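Local coordinates for protein esterase (PDB 3D7R) that probably hydrolyses ester bonds, as an esterase-like member of the alpha/beta hydrolase fold whose natural substrate is not established, at residues 88-99 against 122-132; 161-169 against 190-198. All blocks are in the same frame, centred on the assembly; numbering follows the deposited sequence.

Contact 1: residues 88-99 against 122-132. With DMS (dimethyl sulfoxide), chain L.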
loop_
_atom_site.group_PDB
_atom_site.type_symbol
_atom_site.label_atom_id
_atom_site.label_comp_id
_atom_site.label_asym_id
_atom_site.label_seq_id
_atom_site.Cartn_x
_atom_site.Cartn_y
_atom_site.Cartn_z
ATOM N N ARG A 88 -14.176 8.222 -2.285
ATOM C CA ARG A 88 -14.003 8.669 -0.909
ATOM C C ARG A 88 -15.024 7.978 -0.028
ATOM O O ARG A 88 -16.193 7.866 -0.401
ATOM C CB ARG A 88 -14.161 10.180 -0.819
ATOM C CG ARG A 88 -13.094 10.943 -1.617
ATOM C CD ARG A 88 -12.907 12.338 -1.044
ATOM N NE ARG A 88 -12.180 13.232 -1.943
ATOM C CZ ARG A 88 -11.803 14.459 -1.611
ATOM N NH1 ARG A 88 -12.058 14.915 -0.393
ATOM N NH2 ARG A 88 -11.170 15.225 -2.498
ATOM N N PHE A 89 -14.565 7.503 1.123
ATOM C CA PHE A 89 -15.427 6.910 2.118
ATOM C C PHE A 89 -15.448 7.850 3.314
ATOM O O PHE A 89 -14.386 8.286 3.785
ATOM C CB PHE A 89 -14.876 5.577 2.639
ATOM C CG PHE A 89 -14.601 4.538 1.573
ATOM C CD1 PHE A 89 -15.388 3.393 1.487
ATOM C CD2 PHE A 89 -13.520 4.685 0.699
ATOM C CE1 PHE A 89 -15.130 2.420 0.515
ATOM C CE2 PHE A 89 -13.235 3.730 -0.261
ATOM C CZ PHE A 89 -14.048 2.581 -0.355
ATOM N N ASN A 90 -16.642 8.125 3.835
ATOM C CA ASN A 90 -16.723 8.811 5.111
ATOM C C ASN A 90 -17.904 8.297 5.924
ATOM O O ASN A 90 -18.850 7.714 5.375
ATOM C CB ASN A 90 -16.688 10.351 4.968
ATOM C CG ASN A 90 -17.693 10.879 3.969
ATOM O OD1 ASN A 90 -18.897 10.650 4.094
ATOM N ND2 ASN A 90 -17.205 11.619 2.983
ATOM N N PHE A 91 -17.831 8.494 7.230
ATOM C CA PHE A 91 -18.838 7.962 8.150
ATOM C C PHE A 91 -19.260 9.081 9.114
ATOM O O PHE A 91 -18.412 9.860 9.585
ATOM C CB PHE A 91 -18.256 6.766 8.902
ATOM C CG PHE A 91 -19.259 6.036 9.785
ATOM C CD1 PHE A 91 -20.383 5.442 9.242
ATOM C CD2 PHE A 91 -19.042 5.932 11.155
ATOM C CE1 PHE A 91 -21.302 4.757 10.067
ATOM C CE2 PHE A 91 -19.955 5.260 11.990
ATOM C CZ PHE A 91 -21.079 4.676 11.437
ATOM N N ARG A 92 -20.559 9.175 9.376
ATOM C CA ARG A 92 -21.103 10.199 10.277
ATOM C C ARG A 92 -20.641 11.624 9.936
ATOM O O ARG A 92 -20.425 12.446 10.837
ATOM C CB ARG A 92 -20.819 9.830 11.751
ATOM C CG ARG A 92 -21.692 8.661 12.215
ATOM C CD ARG A 92 -21.303 8.105 13.582
ATOM N NE ARG A 92 -22.154 6.958 13.910
ATOM C CZ ARG A 92 -21.954 6.145 14.940
ATOM N NH1 ARG A 92 -20.929 6.343 15.757
ATOM N NH2 ARG A 92 -22.781 5.129 15.146
ATOM N N HIS A 93 -20.513 11.910 8.637
ATOM C CA HIS A 93 -20.112 13.242 8.158
ATOM C C HIS A 93 -18.702 13.679 8.629
ATOM O O HIS A 93 -18.386 14.883 8.669
ATOM C CB HIS A 93 -21.152 14.283 8.575
ATOM C CG HIS A 93 -22.387 14.288 7.724
ATOM N ND1 HIS A 93 -22.359 14.573 6.376
ATOM C CD2 HIS A 93 -23.685 14.075 8.034
ATOM C CE1 HIS A 93 -23.587 14.521 5.890
ATOM N NE2 HIS A 93 -24.413 14.222 6.875
ATOM N N GLN A 94 -17.843 12.714 8.975
ATOM C CA GLN A 94 -16.515 13.069 9.479
ATOM C C GLN A 94 -15.502 13.189 8.333
ATOM O O GLN A 94 -15.067 12.191 7.761
ATOM C CB GLN A 94 -16.048 12.084 10.558
ATOM C CG GLN A 94 -17.012 11.936 11.739
ATOM C CD GLN A 94 -17.257 13.254 12.465
ATOM O OE1 GLN A 94 -16.329 13.934 12.879
ATOM N NE2 GLN A 94 -18.515 13.593 12.646
ATOM N N ILE A 95 -15.142 14.422 7.996
ATOM C CA ILE A 95 -14.324 14.684 6.808
ATOM C C ILE A 95 -13.179 15.692 7.028
ATOM O O ILE A 95 -12.409 15.955 6.096
ATOM C CB ILE A 95 -15.196 15.168 5.624
ATOM C CG1 ILE A 95 -15.828 16.527 5.958
ATOM C CG2 ILE A 95 -16.240 14.095 5.273
ATOM C CD1 ILE A 95 -16.340 17.311 4.746
ATOM N N ASP A 96 -13.046 16.219 8.249
ATOM C CA ASP A 96 -11.996 17.189 8.546
ATOM C C ASP A 96 -10.588 16.616 8.478
ATOM O O ASP A 96 -9.613 17.363 8.416
ATOM C CB ASP A 96 -12.244 17.948 9.874
ATOM C CG ASP A 96 -12.482 17.029 11.074
ATOM O OD1 ASP A 96 -12.687 15.801 10.910
ATOM O OD2 ASP A 96 -12.496 17.556 12.214
ATOM N N LYS A 97 -10.489 15.286 8.503
ATOM C CA LYS A 97 -9.197 14.603 8.426
ATOM C C LYS A 97 -9.252 13.533 7.335
ATOM O O LYS A 97 -10.280 12.879 7.159
ATOM C CB LYS A 97 -8.815 13.996 9.786
ATOM C CG LYS A 97 -8.663 15.036 10.914
ATOM C CD LYS A 97 -8.341 14.421 12.266
ATOM C CE LYS A 97 -9.466 13.488 12.809
ATOM N NZ LYS A 97 -10.739 14.167 13.241
ATOM N N LYS A 98 -8.156 13.368 6.601
ATOM C CA LYS A 98 -8.120 12.438 5.466
ATOM C C LYS A 98 -7.050 11.362 5.613
ATOM O O LYS A 98 -5.957 11.633 6.130
ATOM C CB LYS A 98 -7.831 13.187 4.156
ATOM C CG LYS A 98 -8.506 14.557 3.978
ATOM C CD LYS A 98 -9.966 14.422 3.607
ATOM C CE LYS A 98 -10.588 15.786 3.258
ATOM N NZ LYS A 98 -12.068 15.690 3.379
ATOM N N ILE A 99 -7.360 10.161 5.116
ATOM C CA ILE A 99 -6.336 9.136 4.854
ATOM C C ILE A 99 -6.249 8.955 3.335
ATOM O O ILE A 99 -7.229 8.566 2.687
ATOM C CB ILE A 99 -6.657 7.773 5.504
ATOM C CG1 ILE A 99 -6.600 7.873 7.028
ATOM C CG2 ILE A 99 -5.666 6.684 5.002
ATOM C CD1 ILE A 99 -7.327 6.716 7.772
ATOM N N ILE A 122 -11.748 0.780 8.199
ATOM C CA ILE A 122 -10.837 1.820 8.681
ATOM C C ILE A 122 -11.573 3.161 8.802
ATOM O O ILE A 122 -11.350 3.927 9.765
ATOM C CB ILE A 122 -9.592 1.975 7.744
ATOM C CG1 ILE A 122 -8.656 0.760 7.874
ATOM C CG2 ILE A 122 -8.806 3.259 8.073
ATOM C CD1 ILE A 122 -7.671 0.633 6.722
ATOM N N THR A 123 -12.421 3.458 7.808
ATOM C CA THR A 123 -13.234 4.672 7.851
ATOM C C THR A 123 -14.067 4.704 9.138
ATOM O O THR A 123 -14.066 5.687 9.867
ATOM C CB THR A 123 -14.197 4.764 6.633
ATOM O OG1 THR A 123 -13.446 4.678 5.417
ATOM C CG2 THR A 123 -15.020 6.094 6.652
ATOM N N LEU A 124 -14.784 3.617 9.404
ATOM C CA LEU A 124 -15.664 3.546 10.557
ATOM C C LEU A 124 -14.902 3.564 11.882
ATOM O O LEU A 124 -15.414 4.101 12.875
ATOM C CB LEU A 124 -16.573 2.310 10.465
ATOM C CG LEU A 124 -17.938 2.525 9.779
ATOM C CD1 LEU A 124 -17.806 2.919 8.317
ATOM C CD2 LEU A 124 -18.789 1.258 9.915
ATOM N N SER A 125 -13.686 2.996 11.901
ATOM C CA SER A 125 -12.866 3.002 13.134
ATOM C C SER A 125 -12.122 4.299 13.420
ATOM O O SER A 125 -12.003 4.713 14.578
ATOM C CB SER A 125 -11.867 1.836 13.131
ATOM O OG SER A 125 -12.558 0.611 12.970
ATOM N N THR A 126 -11.582 4.928 12.382
ATOM C CA THR A 126 -10.772 6.131 12.563
ATOM C C THR A 126 -11.603 7.415 12.501
ATOM O O THR A 126 -11.212 8.445 13.073
ATOM C CB THR A 126 -9.672 6.234 11.492
ATOM O OG1 THR A 126 -10.283 6.364 10.205
ATOM C CG2 THR A 126 -8.776 4.965 11.507
ATOM N N LEU A 127 -12.733 7.352 11.795
ATOM C CA LEU A 127 -13.513 8.544 11.454
ATOM C C LEU A 127 -12.706 9.607 10.713
ATOM O O LEU A 127 -12.973 10.800 10.848
ATOM C CB LEU A 127 -14.203 9.133 12.699
ATOM C CG LEU A 127 -15.130 8.154 13.412
ATOM C CD1 LEU A 127 -15.771 8.824 14.624
ATOM C CD2 LEU A 127 -16.193 7.632 12.430
ATOM N N TYR A 128 -11.719 9.159 9.934
ATOM C CA TYR A 128 -11.136 9.950 8.860
ATOM C C TYR A 128 -11.893 9.640 7.565
ATOM O O TYR A 128 -12.474 8.565 7.432
ATOM C CB TYR A 128 -9.671 9.558 8.645
ATOM C CG TYR A 128 -8.690 10.076 9.682
ATOM C CD1 TYR A 128 -8.950 9.960 11.053
ATOM C CD2 TYR A 128 -7.491 10.652 9.287
ATOM C CE1 TYR A 128 -8.031 10.423 12.001
ATOM C CE2 TYR A 128 -6.561 11.129 10.230
ATOM C CZ TYR A 128 -6.844 11.012 11.573
ATOM O OH TYR A 128 -5.936 11.480 12.496
ATOM N N GLU A 129 -11.882 10.576 6.615
ATOM C CA GLU A 129 -12.341 10.280 5.273
ATOM C C GLU A 129 -11.229 9.543 4.527
ATOM O O GLU A 129 -10.112 10.068 4.379
ATOM C CB GLU A 129 -12.694 11.562 4.529
ATOM C CG GLU A 129 -13.075 11.330 3.093
ATOM C CD GLU A 129 -13.638 12.578 2.454
ATOM O OE1 GLU A 129 -12.832 13.438 2.026
ATOM O OE2 GLU A 129 -14.885 12.670 2.362
ATOM N N VAL A 130 -11.535 8.339 4.052
ATOM C CA VAL A 130 -10.528 7.531 3.346
ATOM C C VAL A 130 -10.643 7.792 1.849
ATOM O O VAL A 130 -11.740 7.690 1.272
ATOM C CB VAL A 130 -10.683 6.040 3.654
ATOM C CG1 VAL A 130 -9.731 5.176 2.762
ATOM C CG2 VAL A 130 -10.422 5.787 5.139
ATOM N N VAL A 131 -9.519 8.140 1.234
ATOM C CA VAL A 131 -9.501 8.518 -0.184
ATOM C C VAL A 131 -8.730 7.461 -0.980
ATOM O O VAL A 131 -7.537 7.203 -0.724
ATOM C CB VAL A 131 -8.890 9.930 -0.393
ATOM C CG1 VAL A 131 -8.922 10.327 -1.882
ATOM C CG2 VAL A 131 -9.650 10.990 0.456
ATOM N N LEU A 132 -9.434 6.860 -1.932
ATOM C CA LEU A 132 -8.929 5.741 -2.733
ATOM C C LEU A 132 -8.794 6.145 -4.209
ATOM O O LEU A 132 -9.739 6.001 -4.975
ATOM C CB LEU A 132 -9.878 4.531 -2.596
ATOM C CG LEU A 132 -9.590 3.250 -3.408
ATOM C CD1 LEU A 132 -8.225 2.661 -3.051
ATOM C CD2 LEU A 132 -10.719 2.211 -3.257
HETATM S S DMS L . -16.647 17.123 10.633
HETATM O O DMS L . -15.421 16.917 9.355
HETATM C C1 DMS L . -16.138 18.433 11.783
HETATM C C2 DMS L . -18.095 17.936 9.903
HETATM O O HOH W 1 -15.264 9.378 8.046
HETATM O O HOH W 2 -12.483 13.382 9.912
HETATM O O HOH W 3 -12.733 12.500 13.537
#
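R88, N90 and K98 converge on the carboxylate of E129 and illustrate how one buried acid can bind three strands together. The E129 chain runs out straight, CG opposite the backbone N (chi1 176°), bringing both oxygens to the donors. R88 NH1 reaches E129 OE1 at 2.9 Å on the syn side but tilted out of the carboxylate plane, guanidinium and carboxylate standing almost perpendicular (84°). K98 NZ meets the same OE1 at 2.7 Å from the opposite face. N90 ND2 gives a 2.6 Å bond to the anti lone pair of E129 OE2, with amide and carboxylate nearly coplanar, and also bonds to E77 of strand 75-81. R88 NH2 also pairs with E160, and K98 NZ bonds to I95 O; the two positive charges probably favour the ionised form of E129.

Backbone bonds bracket strand 129-132. F89 and V130 form an antiparallel hydrogen-bonded pair, F89 N to V130 O being 2.8 Å, whereas V131 N to I99 O, at 2.7 Å, belongs to the parallel pairing.

Apolar contacts join turn 91-94 and residues 97-99 to helix 122-126 and the residues after it. L124 CG sits over the centre of the F91 ring, 3.7 Å from its centroid, while L127 CD2 comes to the ring edge. K97 lays CB across one face of Y128, and its bent chain carries CE to Y128 CE1. I99 CD1 packs on I122 CG2.

Strand 98-102, helix 113-126 and strand 129-133 form a beta-alpha-beta crossover, which meets antiparallel strand 84-90 in the alpha/beta hydrolase sheet.

Contact 2: residues 161-169 against 190-198; sequences VGHQNVVVM and QPLPNKLYL
V166 O accepts a 2.8 Å bond from N194 N, and so joins the two chains just where strand 166-169 begins. Further along, V168 uses both of its backbone polar groups on the same neighbouring strand: V168 N donates to K195 O at 3.1 Å, and V168 O receives Y197 N at 2.8 Å. The strands run parallel, with axes 20° apart.

On the face carrying V167, M169 and Y197, the ring of Y197 receives both V167 and M169. V167 CG1 approaches Y197 CD2 to 3.6 Å. M169, a selenomethionine, runs extended from its backbone and then bends at chi3 (-54°), which turns CE back toward Y197 CG while its CG packs 3.6 Å from Y197 CB. The phenol hydroxyl of Y197 is bonded to S317, and its ring stacks on that of Y260 in the next strand.

The other face is aliphatic: V168 divides its methyl groups, CG2 resting 3.7 Å from P193 CG and CG1 lying 3.9 Å from L196 CD1. Before the strands, P191 CB stands over one face of the H163 imidazole, a CH-pi contact 4.0 Å from the ring centroid. Y154 of helix 143-161 adjoins both H163 and P193.

K195 NZ bonds to N194 OD1 within its own segment and also to the backbone oxygens of I318 and E320. The chemistry therefore divides: backbone amides and carbonyls set the pairing of the strands, aliphatic groups meet on the V168 face, aliphatic and aromatic groups on the V167 face, and the lysine charge is directed toward the C-terminal part of the chain.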
loop_
_atom_site.group_PDB
_atom_site.type_symbol
_atom_site.label_atom_id
_atom_site.label_comp_id
_atom_site.label_asym_id
_atom_site.label_seq_id
_atom_site.Cartn_x
_atom_site.Cartn_y
_atom_site.Cartn_z
ATOM N N VAL A 161 -7.749 20.524 3.545
ATOM C CA VAL A 161 -7.750 20.479 5.009
ATOM C C VAL A 161 -6.408 20.788 5.651
ATOM O O VAL A 161 -6.305 20.795 6.883
ATOM C CB VAL A 161 -8.275 19.120 5.532
ATOM C CG1 VAL A 161 -9.765 18.909 5.116
ATOM C CG2 VAL A 161 -7.384 17.954 5.056
ATOM N N GLY A 162 -5.393 21.042 4.822
ATOM C CA GLY A 162 -4.022 21.270 5.302
ATOM C C GLY A 162 -3.280 19.955 5.472
ATOM O O GLY A 162 -3.895 18.941 5.782
ATOM N N HIS A 163 -1.957 19.981 5.295
ATOM C CA HIS A 163 -1.117 18.770 5.346
ATOM C C HIS A 163 -1.137 18.072 6.711
ATOM O O HIS A 163 -1.012 16.855 6.793
ATOM C CB HIS A 163 0.323 19.097 4.935
ATOM C CG HIS A 163 1.126 19.774 6.002
ATOM N ND1 HIS A 163 0.906 21.080 6.394
ATOM C CD2 HIS A 163 2.164 19.332 6.746
ATOM C CE1 HIS A 163 1.756 21.403 7.351
ATOM N NE2 HIS A 163 2.535 20.362 7.579
ATOM N N GLN A 164 -1.302 18.852 7.776
ATOM C CA GLN A 164 -1.344 18.325 9.132
ATOM C C GLN A 164 -2.592 17.437 9.367
ATOM O O GLN A 164 -2.650 16.676 10.329
ATOM C CB GLN A 164 -1.266 19.480 10.151
ATOM C CG GLN A 164 -2.551 20.343 10.255
ATOM C CD GLN A 164 -2.680 21.482 9.199
ATOM O OE1 GLN A 164 -1.862 21.635 8.276
ATOM N NE2 GLN A 164 -3.725 22.294 9.361
ATOM N N ASN A 165 -3.560 17.515 8.460
ATOM C CA ASN A 165 -4.818 16.772 8.591
ATOM C C ASN A 165 -4.909 15.644 7.552
ATOM O O ASN A 165 -5.973 15.068 7.309
ATOM C CB ASN A 165 -6.003 17.744 8.487
ATOM C CG ASN A 165 -6.135 18.620 9.711
ATOM O OD1 ASN A 165 -6.054 18.129 10.824
ATOM N ND2 ASN A 165 -6.341 19.927 9.509
ATOM N N VAL A 166 -3.768 15.335 6.943
ATOM C CA VAL A 166 -3.694 14.255 5.973
ATOM C C VAL A 166 -2.722 13.198 6.486
ATOM O O VAL A 166 -1.610 13.518 6.945
ATOM C CB VAL A 166 -3.249 14.767 4.575
ATOM C CG1 VAL A 166 -3.153 13.607 3.576
ATOM C CG2 VAL A 166 -4.239 15.827 4.057
ATOM N N VAL A 167 -3.156 11.947 6.421
ATOM C CA VAL A 167 -2.309 10.810 6.752
ATOM C C VAL A 167 -2.181 10.018 5.453
ATOM O O VAL A 167 -3.141 9.943 4.676
ATOM C CB VAL A 167 -2.952 9.968 7.890
ATOM C CG1 VAL A 167 -2.327 8.577 8.015
ATOM C CG2 VAL A 167 -2.912 10.737 9.267
ATOM N N VAL A 168 -1.003 9.448 5.200
ATOM C CA VAL A 168 -0.808 8.596 4.016
ATOM C C VAL A 168 -0.708 7.143 4.494
ATOM O O VAL A 168 -0.080 6.874 5.511
ATOM C CB VAL A 168 0.433 9.016 3.163
ATOM C CG1 VAL A 168 0.645 8.054 1.973
ATOM C CG2 VAL A 168 0.275 10.472 2.641
HETATM N N MSE A 169 -1.374 6.228 3.788
HETATM C CA MSE A 169 -1.403 4.821 4.156
HETATM C C MSE A 169 -1.383 3.973 2.884
HETATM O O MSE A 169 -1.906 4.386 1.858
HETATM C CB MSE A 169 -2.698 4.541 4.922
HETATM C CG MSE A 169 -2.844 3.124 5.438
HETATM SE SE MSE A 169 -4.461 2.940 6.542
HETATM C CE MSE A 169 -4.138 4.364 7.830
ATOM N N GLN A 190 8.110 19.504 0.148
ATOM C CA GLN A 190 6.650 19.655 0.123
ATOM C C GLN A 190 6.092 19.450 1.525
ATOM O O GLN A 190 6.625 18.638 2.275
ATOM C CB GLN A 190 6.021 18.600 -0.800
ATOM C CG GLN A 190 6.339 18.718 -2.299
ATOM C CD GLN A 190 5.622 19.868 -2.974
ATOM O OE1 GLN A 190 4.841 20.594 -2.352
ATOM N NE2 GLN A 190 5.892 20.052 -4.249
ATOM N N PRO A 191 4.993 20.150 1.881
ATOM C CA PRO A 191 4.344 19.836 3.158
ATOM C C PRO A 191 4.084 18.325 3.307
ATOM O O PRO A 191 3.561 17.688 2.385
ATOM C CB PRO A 191 3.016 20.609 3.077
ATOM C CG PRO A 191 3.353 21.821 2.194
ATOM C CD PRO A 191 4.314 21.252 1.156
ATOM N N LEU A 192 4.455 17.771 4.458
ATOM C CA LEU A 192 4.396 16.331 4.710
ATOM C C LEU A 192 3.094 15.939 5.432
ATOM O O LEU A 192 2.549 16.743 6.182
ATOM C CB LEU A 192 5.581 15.924 5.580
ATOM C CG LEU A 192 6.996 16.156 5.041
ATOM C CD1 LEU A 192 8.038 15.840 6.124
ATOM C CD2 LEU A 192 7.233 15.310 3.787
ATOM N N PRO A 193 2.620 14.691 5.243
ATOM C CA PRO A 193 1.427 14.239 5.987
ATOM C C PRO A 193 1.768 14.126 7.472
ATOM O O PRO A 193 2.942 14.009 7.829
ATOM C CB PRO A 193 1.135 12.860 5.395
ATOM C CG PRO A 193 2.516 12.362 4.906
ATOM C CD PRO A 193 3.175 13.628 4.376
ATOM N N ASN A 194 0.757 14.179 8.325
ATOM C CA ASN A 194 0.943 14.085 9.774
ATOM C C ASN A 194 1.559 12.740 10.176
ATOM O O ASN A 194 2.341 12.650 11.133
ATOM C CB ASN A 194 -0.432 14.240 10.435
ATOM C CG ASN A 194 -0.357 14.262 11.947
ATOM O OD1 ASN A 194 -0.907 13.382 12.619
ATOM N ND2 ASN A 194 0.328 15.267 12.494
ATOM N N LYS A 195 1.175 11.684 9.458
ATOM C CA LYS A 195 1.664 10.338 9.770
ATOM C C LYS A 195 1.723 9.509 8.505
ATOM O O LYS A 195 1.030 9.817 7.533
ATOM C CB LYS A 195 0.749 9.633 10.798
ATOM C CG LYS A 195 0.723 10.263 12.203
ATOM C CD LYS A 195 -0.296 9.527 13.131
ATOM C CE LYS A 195 -0.262 10.126 14.555
ATOM N NZ LYS A 195 -1.111 11.365 14.607
ATOM N N LEU A 196 2.534 8.446 8.530
ATOM C CA LEU A 196 2.636 7.493 7.406
ATOM C C LEU A 196 2.405 6.058 7.892
ATOM O O LEU A 196 3.087 5.600 8.824
ATOM C CB LEU A 196 4.013 7.586 6.719
ATOM C CG LEU A 196 4.331 6.543 5.620
ATOM C CD1 LEU A 196 3.295 6.633 4.476
ATOM C CD2 LEU A 196 5.763 6.761 5.100
ATOM N N TYR A 197 1.437 5.365 7.281
ATOM C CA TYR A 197 1.081 3.989 7.693
ATOM C C TYR A 197 1.473 3.020 6.594
ATOM O O TYR A 197 1.149 3.246 5.426
ATOM C CB TYR A 197 -0.424 3.872 8.012
ATOM C CG TYR A 197 -0.766 4.367 9.392
ATOM C CD1 TYR A 197 -0.967 3.476 10.456
ATOM C CD2 TYR A 197 -0.870 5.742 9.643
ATOM C CE1 TYR A 197 -1.252 3.956 11.751
ATOM C CE2 TYR A 197 -1.168 6.230 10.925
ATOM C CZ TYR A 197 -1.356 5.327 11.965
ATOM O OH TYR A 197 -1.620 5.822 13.216
ATOM N N LEU A 198 2.185 1.955 6.968
ATOM C CA LEU A 198 2.645 0.956 6.004
ATOM C C LEU A 198 2.133 -0.407 6.415
ATOM O O LEU A 198 2.422 -0.871 7.525
ATOM C CB LEU A 198 4.179 0.938 5.945
ATOM C CG LEU A 198 4.920 2.255 5.648
ATOM C CD1 LEU A 198 6.444 2.010 5.557
ATOM C CD2 LEU A 198 4.418 2.898 4.353
#

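Overall arrangement
Contact 1 and contact 2 follow one another along the chain, contact 1 being complete before contact 2 begins, and their centres lie 14 Å apart in one mixed sheet. They meet where strand 98-102 neighbours strand 166-171: K98 N probably bonds to N165 O (2.9 Å) and K98 O to V167 N (2.8 Å). Each joins parts of a beta-alpha-beta unit, one through helix 113-126 and the other through helix 173-187, while helices 143-161 and 305-318 pack against residues of both. Together the contacts carry the sheet from its antiparallel strand 84-90 into the parallel strands, making a continuous framework consistent with the alpha/beta hydrolase fold.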